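Local structure of endoglucanase A (Clostridium longisporum, 6Q1I) at residues Q19-G24 with Y109-T114; L138-S143 with R193-N198; Y236-F241 with A297-Y302; S43-E48 with V93-E98. The protein hydrolyses beta-1,4-glucosidic linkages in cellulose derivatives, lichenan and barley beta-glucan, and also attacks xylan, through the family 5 glycoside hydrolase domain described here. All coordinates share one frame; numbering follows the deposited sequence.

Contact 1 (Q19-G24 with Y109-T114); sequences QEMGVG and YVILNT
Met21 lies over one face of the Tyr109 ring, its CG 4.0 Å above the plane and displaced toward the rim, so the thioether chain crosses the phenol at a slant. Beyond CG the chain runs on extended and then turns at its last torsion (chi3 64°), which swings the terminal methyl away from the ring and along the strand. There CE meets CD1 of Ile111 at 3.8 Å, the two side chains crossing nearly at right angles. One methionine thus spans two residues whose side chains project from the same side of strand 109-113.

Glu20 serves the far end of the phenol. Its CB packs 3.3 Å from Tyr109 OH, while a bend at chi2 (-59°) turns the carboxylate away toward Lys70, with which it makes a weak, long ion pair. The hydroxyl itself is hydrogen-bonded to Arg12, and His152 stacks on the ring.

No hydrogen bond joins the two segments. Strand 71-74 lies between strands 23-27 and 109-113; Lys70, just ahead of it, makes backbone hydrogen bonds to both Val23 and Tyr109, and Ile72 adds one to Tyr109. Met21 also touches Ile154 of strand 153-156 and Pro313, just ahead of strand 314-318. It therefore reaches across the N-terminal end of the closed eight-stranded barrel, with helix 14-20 beside that opening.

Contact 2 (L138-S143 with R193-N198); sequences LWTQIS and RKTGGN
Thr195 and Ser143 meet where two successive outer helices of the (beta/alpha)8 barrel, 128-145 and 175-194, come together near their C-terminal ends. Thr195 gives up more surface than any other residue of the pair of segments, and both branches of its side chain are used. OG1 approaches Ser143 CB at 3.6 Å and CG2 approaches the same carbon at 3.8 Å, so the serine methylene is met by the fork of the threonine. With chi1 at 66°, OG1 sits between the backbone N and the carbonyl carbon, a setting from which it accompanies the methyl to the neighbouring helix while bonding back to Ile192 O, three residues earlier.

Ser143 is modelled in two conformers. In the one described, OG bonds to Trp139 O at 2.8 Å, tilted 32° from the carbonyl plane and on the opposite face from Ser143 N; the other conformer may not make this bond.

Although no hydrogen bond links the segments directly, polar bridges run beside the apolar touch. Asn199 ND2 bonds both to Thr195 OG1 and to Ser143 O, and Lys147 NZ reaches Thr195 O, so side chains from just beyond either segment lace the helix ends together. Gly196, with positive phi, is the first residue to leave helical backbone angles.

Thr140, one helical turn before Ser143, completes the contact. Its hydroxyl turns to Lys136 O within its own helix. The two threonine methyls are 4.3 Å apart, a loose approach, and the carbonyl oxygen of Thr140 lies 4.0 Å from Thr195 CG2.

Contact 3 (Y236-F241 with A297-Y302); sequences YSPYFF and AELAEY
The carbonyl oxygen of Ser237 faces the forked end of Leu299, with CD2 at 3.6 Å and CD1 at 3.8 Å. These are van der Waals touches rather than hydrogen bonds, and they show the style of the whole contact: a single leucine from helix 293-309 fills the angle of a turning loop. CG of Leu299 points opposite its backbone N (chi1 171°), which carries both methyls off the helix and into that angle.

The peptide bond between Ser237 and Pro238 is cis. Pro238 CD stands 4.1 Å from each leucine methyl, so the fork meets the proline at the carbon bonded to its nitrogen. Pro238 then occupies the N-cap position of the short helix 239-242. From the first turn of that helix Phe241 comes back toward Leu299; its CE2 and CD2 each lie 3.6 Å from Leu299 CD2, and the ring and the leucine run antiparallel alongside each other. CD2 is thus shared by the carbonyl, the proline and the aromatic ring.

Trp253 packs on both Pro238 and Phe241, while Leu262 of helix 256-275 touches Leu299. In the conformer described, one of two, Ser237 OG bonds to Glu265 of that same helix. The loop follows strand 229-234 at the C-terminal end of the barrel, where enzymes of this family keep their active site. Consistent with this, the Ser237 side chain is about 10 Å from that of Gln284, an altered residue at the position assigned by similarity to the nucleophile.

Contact 4 (S43-E48 with V93-E98); sequences SPISFE and VKRVKE
Arg95 grips Glu48 side-on in a two-pronged salt bridge that joins the short helix 44-48, in the connection between strand 23-27 and helix 58-67 of the (beta/alpha)8 barrel, to the outer helix 90-105. NE donates to OE1 at 2.8 Å and NH2 to OE2 at 2.9 Å. Both bonds are nearly straight, with N-H...O angles of 162° and 170°. Each carboxylate oxygen uses its syn lone pair, and carboxylate and guanidinium lie nearly coplanar, an arrangement that fixes the rotation of both groups.

Further partners surround the pair. Glu48 OE2 is also bonded to Thr56 OG1, and Arg95 NH2 also to Thr56 O, so one threonine engages both charged groups. NH1 makes a weak hydrogen bond with Tyr102 OH. The carboxylate belongs to a buried residue, and its pairing with the arginine would be expected to stabilise the ionised form.

The aliphatic part of the arginine is used as well. Pro44 CB packs against Arg95 CB at 3.8 Å, at the point where the two backbones come nearest, while Ile45 CD1 stands 4.0 Å from NE and crosses the arginine chain at about a right angle. A bend at chi2 (62°) turns the chain beyond CG, past Ile45 and on to the carboxylate.

The segment axes pass 10.7 Å apart, so side chains bridge the interval. At the start of the short helix the N-cap residue Ser43 accepts the amide of Ile45, N to OG being 3.1 Å.

From the N terminus, the chain runs from helix 14-20 into strand 23-27, then through helix 44-48, to which helix 90-105 returns, closing contact 4. Strand 109-113 then closes contact 1, so contact 4 is nested within that larger loop. Contacts 2 and 3 follow in series: contact 2 closes when 193-198 meets 138-143, joining consecutive outer helices, and contact 3 when helix 293-309 meets 236-241, the loop after strand 229-234. Contact 1 lies at the N-terminal end of the barrel and touches two others, through Leu112 on Val96 of contact 4 and through Leu112 and Thr114 on helix 128-145 of contact 2. Contact 3 lies across the chain's centre from contacts 2 and 4, touching neither.

Contact 1 (Q19-G24 with Y109-T114)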
# COMPACT_ATOMS: atom_id res chain seq x y z
N GLN A 19 7.43 -6.41 -12.95
CA GLN A 19 6.87 -7.30 -13.96
C GLN A 19 6.31 -8.58 -13.36
O GLN A 19 5.43 -9.20 -13.97
CB GLN A 19 7.94 -7.65 -15.01
CG GLN A 19 8.35 -6.48 -15.88
CD GLN A 19 9.30 -6.89 -16.98
OE1 GLN A 19 10.50 -7.04 -16.76
NE2 GLN A 19 8.77 -7.06 -18.18
N GLU A 20 6.78 -8.97 -12.18
CA GLU A 20 6.46 -10.26 -11.59
C GLU A 20 5.48 -10.20 -10.42
O GLU A 20 5.08 -11.25 -9.92
CB GLU A 20 7.75 -10.94 -11.09
CG GLU A 20 8.79 -11.15 -12.15
CD GLU A 20 8.29 -12.00 -13.28
OE1 GLU A 20 7.47 -12.90 -13.01
OE2 GLU A 20 8.71 -11.76 -14.43
N MET A 21 5.09 -9.00 -9.97
CA MET A 21 4.36 -8.88 -8.71
C MET A 21 2.90 -9.30 -8.79
O MET A 21 2.28 -9.56 -7.75
CB MET A 21 4.49 -7.44 -8.19
CG MET A 21 5.88 -7.11 -7.67
SD MET A 21 6.10 -5.35 -7.30
CE MET A 21 4.94 -5.11 -5.97
N GLY A 22 2.32 -9.37 -9.98
CA GLY A 22 1.00 -9.96 -10.14
C GLY A 22 -0.07 -9.17 -9.42
O GLY A 22 -0.03 -7.94 -9.33
N VAL A 23 -1.10 -9.90 -8.98
CA VAL A 23 -2.13 -9.34 -8.11
C VAL A 23 -1.75 -9.63 -6.67
O VAL A 23 -1.22 -10.70 -6.33
CB VAL A 23 -3.54 -9.86 -8.48
CG1 VAL A 23 -3.68 -11.38 -8.31
CG2 VAL A 23 -4.60 -9.14 -7.68
N GLY A 24 -2.00 -8.64 -5.80
CA GLY A 24 -1.56 -8.70 -4.43
C GLY A 24 -2.69 -8.48 -3.44
O GLY A 24 -3.84 -8.20 -3.80
N TYR A 109 6.32 -11.65 -2.98
CA TYR A 109 6.84 -10.30 -2.85
C TYR A 109 6.14 -9.64 -1.67
O TYR A 109 4.96 -9.89 -1.41
CB TYR A 109 6.59 -9.47 -4.13
CG TYR A 109 7.35 -10.04 -5.30
CD1 TYR A 109 6.77 -11.00 -6.12
CD2 TYR A 109 8.66 -9.68 -5.53
CE1 TYR A 109 7.49 -11.58 -7.15
CE2 TYR A 109 9.38 -10.25 -6.56
CZ TYR A 109 8.80 -11.19 -7.37
OH TYR A 109 9.53 -11.76 -8.40
N VAL A 110 6.89 -8.84 -0.92
CA VAL A 110 6.38 -8.17 0.27
C VAL A 110 6.67 -6.69 0.13
O VAL A 110 7.81 -6.30 -0.12
CB VAL A 110 7.02 -8.73 1.55
CG1 VAL A 110 6.60 -7.91 2.75
CG2 VAL A 110 6.63 -10.19 1.71
N ILE A 111 5.65 -5.86 0.33
CA ILE A 111 5.81 -4.42 0.41
C ILE A 111 5.66 -4.04 1.88
O ILE A 111 4.59 -4.24 2.47
CB ILE A 111 4.75 -3.67 -0.42
CG1 ILE A 111 4.82 -4.04 -1.90
CG2 ILE A 111 4.90 -2.17 -0.20
CD1 ILE A 111 3.57 -3.66 -2.68
N LEU A 112 6.72 -3.49 2.47
CA LEU A 112 6.73 -3.01 3.85
C LEU A 112 6.81 -1.49 3.81
O LEU A 112 7.78 -0.94 3.26
CB LEU A 112 7.92 -3.60 4.60
CG LEU A 112 8.01 -3.21 6.08
CD1 LEU A 112 6.83 -3.81 6.88
CD2 LEU A 112 9.34 -3.64 6.68
N ASN A 113 5.83 -0.81 4.40
CA ASN A 113 5.76 0.65 4.32
C ASN A 113 5.85 1.28 5.71
O ASN A 113 6.08 0.61 6.71
CB ASN A 113 4.49 1.10 3.57
CG ASN A 113 3.23 1.02 4.39
OD1 ASN A 113 3.24 0.60 5.55
ND2 ASN A 113 2.11 1.43 3.78
N THR A 114 5.73 2.62 5.74
CA THR A 114 5.14 3.32 6.87
C THR A 114 3.72 3.70 6.46
O THR A 114 3.45 3.96 5.28
CB THR A 114 5.94 4.57 7.31
OG1 THR A 114 5.75 5.64 6.38
CG2 THR A 114 7.41 4.26 7.49

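Contact 2 (L138-S143 with R193-N198)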
# COMPACT_ATOMS: atom_id res chain seq x y z
N LEU A 138 13.78 6.81 11.65
CA LEU A 138 12.85 5.69 11.51
C LEU A 138 13.26 4.78 10.35
O LEU A 138 13.38 3.56 10.52
CB LEU A 138 11.43 6.21 11.32
CG LEU A 138 10.37 5.15 11.02
CD1 LEU A 138 10.27 4.11 12.14
CD2 LEU A 138 9.03 5.81 10.79
N TRP A 139 13.48 5.36 9.16
CA TRP A 139 13.84 4.53 8.02
C TRP A 139 15.23 3.90 8.17
O TRP A 139 15.46 2.80 7.66
CB TRP A 139 13.68 5.28 6.69
CG TRP A 139 12.32 5.01 6.12
CD1 TRP A 139 11.27 5.88 6.00
CD2 TRP A 139 11.85 3.74 5.65
NE1 TRP A 139 10.17 5.22 5.48
CE2 TRP A 139 10.51 3.91 5.26
CE3 TRP A 139 12.44 2.48 5.53
CZ2 TRP A 139 9.74 2.85 4.75
CZ3 TRP A 139 11.68 1.43 5.03
CH2 TRP A 139 10.34 1.63 4.65
N THR A 140 16.15 4.57 8.86
CA THR A 140 17.43 3.92 9.14
C THR A 140 17.22 2.62 9.90
O THR A 140 17.79 1.59 9.55
CB THR A 140 18.35 4.87 9.92
OG1 THR A 140 18.67 5.99 9.10
CG2 THR A 140 19.66 4.19 10.31
N GLN A 141 16.36 2.66 10.93
CA GLN A 141 16.15 1.49 11.78
C GLN A 141 15.39 0.39 11.04
O GLN A 141 15.73 -0.78 11.17
CB GLN A 141 15.42 1.92 13.05
CG GLN A 141 16.27 2.77 13.97
CD GLN A 141 15.48 3.33 15.12
OE1 GLN A 141 15.13 2.61 16.05
NE2 GLN A 141 15.17 4.61 15.06
N ILE A 142 14.36 0.75 10.27
CA ILE A 142 13.65 -0.28 9.50
C ILE A 142 14.61 -0.93 8.52
O ILE A 142 14.67 -2.15 8.39
CB ILE A 142 12.43 0.32 8.76
CG1 ILE A 142 11.41 0.94 9.71
CG2 ILE A 142 11.76 -0.76 7.90
CD1 ILE A 142 10.37 1.80 8.99
N SER A 143 15.39 -0.10 7.81
CA SER A 143 16.31 -0.60 6.79
C SER A 143 17.36 -1.53 7.40
O SER A 143 17.70 -2.56 6.83
CB SER A 143 17.04 0.58 6.14
OG SER A 143 16.15 1.35 5.38
N ARG A 193 19.24 3.96 1.47
CA ARG A 193 20.44 3.67 0.69
C ARG A 193 21.70 3.75 1.54
O ARG A 193 22.64 2.99 1.33
CB ARG A 193 20.55 4.64 -0.49
CG ARG A 193 19.42 4.56 -1.51
CD ARG A 193 19.41 3.21 -2.22
NE ARG A 193 18.37 3.13 -3.25
CZ ARG A 193 17.49 2.13 -3.37
NH1 ARG A 193 17.48 1.11 -2.53
NH2 ARG A 193 16.61 2.17 -4.35
N LYS A 194 21.74 4.68 2.50
CA LYS A 194 22.92 4.88 3.33
C LYS A 194 23.25 3.65 4.18
O LYS A 194 24.41 3.48 4.56
CB LYS A 194 22.67 6.09 4.24
CG LYS A 194 23.87 6.56 5.03
CD LYS A 194 23.46 7.75 5.89
CE LYS A 194 24.65 8.40 6.56
NZ LYS A 194 24.22 9.60 7.32
N THR A 195 22.27 2.78 4.46
CA THR A 195 22.56 1.59 5.26
C THR A 195 23.33 0.53 4.48
O THR A 195 23.85 -0.40 5.10
CB THR A 195 21.28 0.97 5.85
OG1 THR A 195 20.43 0.47 4.81
CG2 THR A 195 20.53 2.00 6.69
N GLY A 196 23.41 0.63 3.16
CA GLY A 196 24.31 -0.22 2.39
C GLY A 196 23.78 -1.63 2.15
O GLY A 196 22.61 -1.95 2.34
N GLY A 197 24.70 -2.48 1.69
CA GLY A 197 24.36 -3.86 1.40
C GLY A 197 23.23 -3.95 0.38
O GLY A 197 23.18 -3.18 -0.59
N ASN A 198 22.31 -4.89 0.61
CA ASN A 198 21.19 -5.06 -0.30
C ASN A 198 20.33 -3.80 -0.39
O ASN A 198 19.62 -3.62 -1.38
CB ASN A 198 20.31 -6.22 0.16
CG ASN A 198 20.96 -7.58 -0.06
OD1 ASN A 198 22.06 -7.69 -0.59
ND2 ASN A 198 20.27 -8.63 0.37

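Contact 3 (Y236-F241 with A297-Y302)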
# COMPACT_ATOMS: atom_id res chain seq x y z
N TYR A 236 -8.96 3.37 -5.82
CA TYR A 236 -10.24 2.72 -5.53
C TYR A 236 -11.24 3.22 -6.57
O TYR A 236 -12.09 4.07 -6.32
CB TYR A 236 -10.68 3.07 -4.12
CG TYR A 236 -9.83 2.47 -3.02
CD1 TYR A 236 -8.73 3.16 -2.50
CD2 TYR A 236 -10.13 1.23 -2.49
CE1 TYR A 236 -7.97 2.62 -1.49
CE2 TYR A 236 -9.39 0.69 -1.47
CZ TYR A 236 -8.31 1.38 -0.97
OH TYR A 236 -7.58 0.83 0.06
N SER A 237 -11.13 2.64 -7.77
CA SER A 237 -11.80 3.19 -8.92
C SER A 237 -12.81 2.22 -9.50
O SER A 237 -12.62 1.00 -9.45
CB SER A 237 -10.77 3.52 -10.00
OG SER A 237 -9.84 4.45 -9.46
N PRO A 238 -13.93 2.73 -10.05
CA PRO A 238 -14.34 4.15 -10.02
C PRO A 238 -14.92 4.49 -8.64
O PRO A 238 -15.67 3.69 -8.08
CB PRO A 238 -15.38 4.22 -11.13
CG PRO A 238 -15.99 2.83 -11.16
CD PRO A 238 -14.89 1.89 -10.78
N TYR A 239 -14.56 5.66 -8.13
CA TYR A 239 -14.82 6.04 -6.74
C TYR A 239 -16.28 5.84 -6.31
O TYR A 239 -16.54 5.31 -5.23
CB TYR A 239 -14.39 7.49 -6.53
CG TYR A 239 -14.80 8.07 -5.20
CD1 TYR A 239 -14.09 7.78 -4.06
CD2 TYR A 239 -15.92 8.88 -5.09
CE1 TYR A 239 -14.47 8.29 -2.83
CE2 TYR A 239 -16.31 9.40 -3.88
CZ TYR A 239 -15.58 9.09 -2.75
OH TYR A 239 -15.97 9.60 -1.53
N PHE A 240 -17.23 6.31 -7.10
CA PHE A 240 -18.62 6.27 -6.64
C PHE A 240 -19.13 4.84 -6.50
O PHE A 240 -20.01 4.58 -5.66
CB PHE A 240 -19.51 7.10 -7.56
CG PHE A 240 -19.28 8.58 -7.44
CD1 PHE A 240 -19.43 9.22 -6.23
CD2 PHE A 240 -18.94 9.34 -8.55
CE1 PHE A 240 -19.22 10.58 -6.11
CE2 PHE A 240 -18.73 10.70 -8.44
CZ PHE A 240 -18.87 11.32 -7.21
N PHE A 241 -18.61 3.91 -7.29
CA PHE A 241 -18.93 2.50 -7.12
C PHE A 241 -18.12 1.88 -6.00
O PHE A 241 -18.67 1.20 -5.12
CB PHE A 241 -18.65 1.74 -8.43
CG PHE A 241 -18.83 0.25 -8.32
CD1 PHE A 241 -20.08 -0.32 -8.51
CD2 PHE A 241 -17.76 -0.57 -7.99
CE1 PHE A 241 -20.24 -1.69 -8.39
CE2 PHE A 241 -17.94 -1.94 -7.87
CZ PHE A 241 -19.17 -2.50 -8.06
N ALA A 297 -17.30 -8.38 -8.69
CA ALA A 297 -16.46 -9.39 -9.33
C ALA A 297 -16.12 -8.98 -10.76
O ALA A 297 -14.99 -9.21 -11.22
CB ALA A 297 -17.16 -10.75 -9.31
N GLU A 298 -17.08 -8.42 -11.51
CA GLU A 298 -16.79 -7.94 -12.85
C GLU A 298 -15.69 -6.88 -12.81
O GLU A 298 -14.74 -6.93 -13.60
CB GLU A 298 -18.05 -7.36 -13.49
CG GLU A 298 -19.02 -8.40 -14.01
CD GLU A 298 -20.04 -7.82 -14.97
OE1 GLU A 298 -21.23 -8.17 -14.87
OE2 GLU A 298 -19.64 -7.01 -15.83
N LEU A 299 -15.80 -5.92 -11.90
CA LEU A 299 -14.78 -4.89 -11.78
C LEU A 299 -13.43 -5.49 -11.40
O LEU A 299 -12.40 -5.15 -11.99
CB LEU A 299 -15.21 -3.85 -10.75
CG LEU A 299 -14.15 -2.82 -10.36
CD1 LEU A 299 -13.70 -2.00 -11.57
CD2 LEU A 299 -14.67 -1.90 -9.28
N ALA A 300 -13.43 -6.41 -10.43
CA ALA A 300 -12.18 -7.02 -9.98
C ALA A 300 -11.44 -7.69 -11.14
O ALA A 300 -10.23 -7.49 -11.31
CB ALA A 300 -12.47 -8.05 -8.88
N GLU A 301 -12.15 -8.48 -11.94
CA GLU A 301 -11.47 -9.17 -13.04
C GLU A 301 -10.98 -8.17 -14.08
O GLU A 301 -9.83 -8.26 -14.54
CB GLU A 301 -12.39 -10.19 -13.72
CG GLU A 301 -11.63 -10.91 -14.84
CD GLU A 301 -12.45 -11.88 -15.65
OE1 GLU A 301 -13.62 -12.13 -15.30
OE2 GLU A 301 -11.91 -12.41 -16.64
N TYR A 302 -11.82 -7.22 -14.46
CA TYR A 302 -11.43 -6.29 -15.51
C TYR A 302 -10.25 -5.44 -15.06
O TYR A 302 -9.30 -5.22 -15.82
CB TYR A 302 -12.61 -5.40 -15.90
CG TYR A 302 -12.32 -4.67 -17.19
CD1 TYR A 302 -12.68 -5.23 -18.41
CD2 TYR A 302 -11.66 -3.44 -17.20
CE1 TYR A 302 -12.41 -4.59 -19.59
CE2 TYR A 302 -11.39 -2.80 -18.39
CZ TYR A 302 -11.76 -3.38 -19.58
OH TYR A 302 -11.50 -2.77 -20.78

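Contact 4 (S43-E48 with V93-E98)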
# COMPACT_ATOMS: atom_id res chain seq x y z
N SER A 43 2.91 -4.39 24.44
CA SER A 43 3.04 -5.55 23.57
C SER A 43 2.59 -5.23 22.14
O SER A 43 1.56 -4.58 21.95
CB SER A 43 2.13 -6.67 24.08
OG SER A 43 1.93 -7.67 23.09
N PRO A 44 3.29 -5.75 21.13
CA PRO A 44 2.83 -5.55 19.75
C PRO A 44 1.42 -6.03 19.51
O PRO A 44 0.72 -5.48 18.65
CB PRO A 44 3.85 -6.36 18.93
CG PRO A 44 5.09 -6.34 19.76
CD PRO A 44 4.60 -6.42 21.19
N ILE A 45 0.97 -7.06 20.23
CA ILE A 45 -0.32 -7.67 19.93
C ILE A 45 -1.45 -6.72 20.28
O ILE A 45 -2.53 -6.78 19.67
CB ILE A 45 -0.44 -9.03 20.64
CG1 ILE A 45 0.81 -9.87 20.38
CG2 ILE A 45 -1.70 -9.74 20.18
CD1 ILE A 45 1.16 -10.03 18.90
N SER A 46 -1.24 -5.85 21.26
CA SER A 46 -2.25 -4.85 21.61
C SER A 46 -2.53 -3.92 20.45
O SER A 46 -3.65 -3.42 20.30
CB SER A 46 -1.78 -4.04 22.81
OG SER A 46 -1.50 -4.88 23.91
N PHE A 47 -1.51 -3.63 19.64
CA PHE A 47 -1.69 -2.80 18.44
C PHE A 47 -2.28 -3.62 17.30
O PHE A 47 -3.27 -3.22 16.68
CB PHE A 47 -0.34 -2.23 18.03
CG PHE A 47 0.27 -1.29 19.03
CD1 PHE A 47 0.12 0.09 18.88
CD2 PHE A 47 1.01 -1.76 20.11
CE1 PHE A 47 0.69 0.96 19.79
CE2 PHE A 47 1.59 -0.89 21.01
CZ PHE A 47 1.42 0.47 20.85
N GLU A 48 -1.68 -4.78 17.01
CA GLU A 48 -2.08 -5.62 15.89
C GLU A 48 -3.56 -5.96 15.94
O GLU A 48 -4.23 -6.00 14.90
CB GLU A 48 -1.24 -6.91 15.91
CG GLU A 48 -1.50 -7.84 14.74
CD GLU A 48 -0.54 -9.00 14.68
OE1 GLU A 48 0.43 -9.01 15.47
OE2 GLU A 48 -0.75 -9.90 13.84
N VAL A 93 9.60 -4.41 16.34
CA VAL A 93 10.36 -4.81 15.16
C VAL A 93 10.33 -6.32 14.99
O VAL A 93 10.18 -6.83 13.88
CB VAL A 93 11.80 -4.26 15.24
CG1 VAL A 93 12.64 -4.78 14.08
CG2 VAL A 93 11.78 -2.75 15.26
N LYS A 94 10.50 -7.06 16.09
CA LYS A 94 10.49 -8.52 16.02
C LYS A 94 9.16 -9.06 15.49
O LYS A 94 9.14 -10.03 14.72
CB LYS A 94 10.80 -9.09 17.41
CG LYS A 94 10.93 -10.59 17.49
CD LYS A 94 11.40 -11.04 18.88
CE LYS A 94 11.74 -12.52 18.89
NZ LYS A 94 12.84 -12.83 19.84
N ARG A 95 8.04 -8.46 15.90
CA ARG A 95 6.74 -8.94 15.43
C ARG A 95 6.54 -8.61 13.95
O ARG A 95 6.07 -9.46 13.18
CB ARG A 95 5.61 -8.36 16.28
CG ARG A 95 4.22 -8.77 15.80
CD ARG A 95 4.01 -10.28 15.87
NE ARG A 95 2.72 -10.64 15.29
CZ ARG A 95 2.40 -11.84 14.82
NH1 ARG A 95 3.26 -12.85 14.88
NH2 ARG A 95 1.21 -12.01 14.27
N VAL A 96 6.89 -7.40 13.53
CA VAL A 96 6.80 -7.06 12.11
C VAL A 96 7.64 -8.04 11.30
O VAL A 96 7.20 -8.56 10.27
CB VAL A 96 7.23 -5.60 11.86
CG1 VAL A 96 7.21 -5.30 10.37
CG2 VAL A 96 6.33 -4.60 12.61
N LYS A 97 8.86 -8.33 11.77
CA LYS A 97 9.74 -9.25 11.06
C LYS A 97 9.13 -10.64 10.96
O LYS A 97 9.27 -11.31 9.93
CB LYS A 97 11.10 -9.31 11.76
CG LYS A 97 12.08 -10.27 11.12
CD LYS A 97 13.48 -10.12 11.66
CE LYS A 97 14.18 -8.92 11.04
NZ LYS A 97 15.63 -8.87 11.39
N GLU A 98 8.48 -11.12 12.02
CA GLU A 98 7.87 -12.45 11.95
C GLU A 98 6.78 -12.51 10.88
O GLU A 98 6.67 -13.49 10.14
CB GLU A 98 7.34 -12.87 13.33
CG GLU A 98 6.73 -14.29 13.38
CD GLU A 98 7.76 -15.44 13.44
OE1 GLU A 98 8.98 -15.20 13.36
OE2 GLU A 98 7.33 -16.61 13.58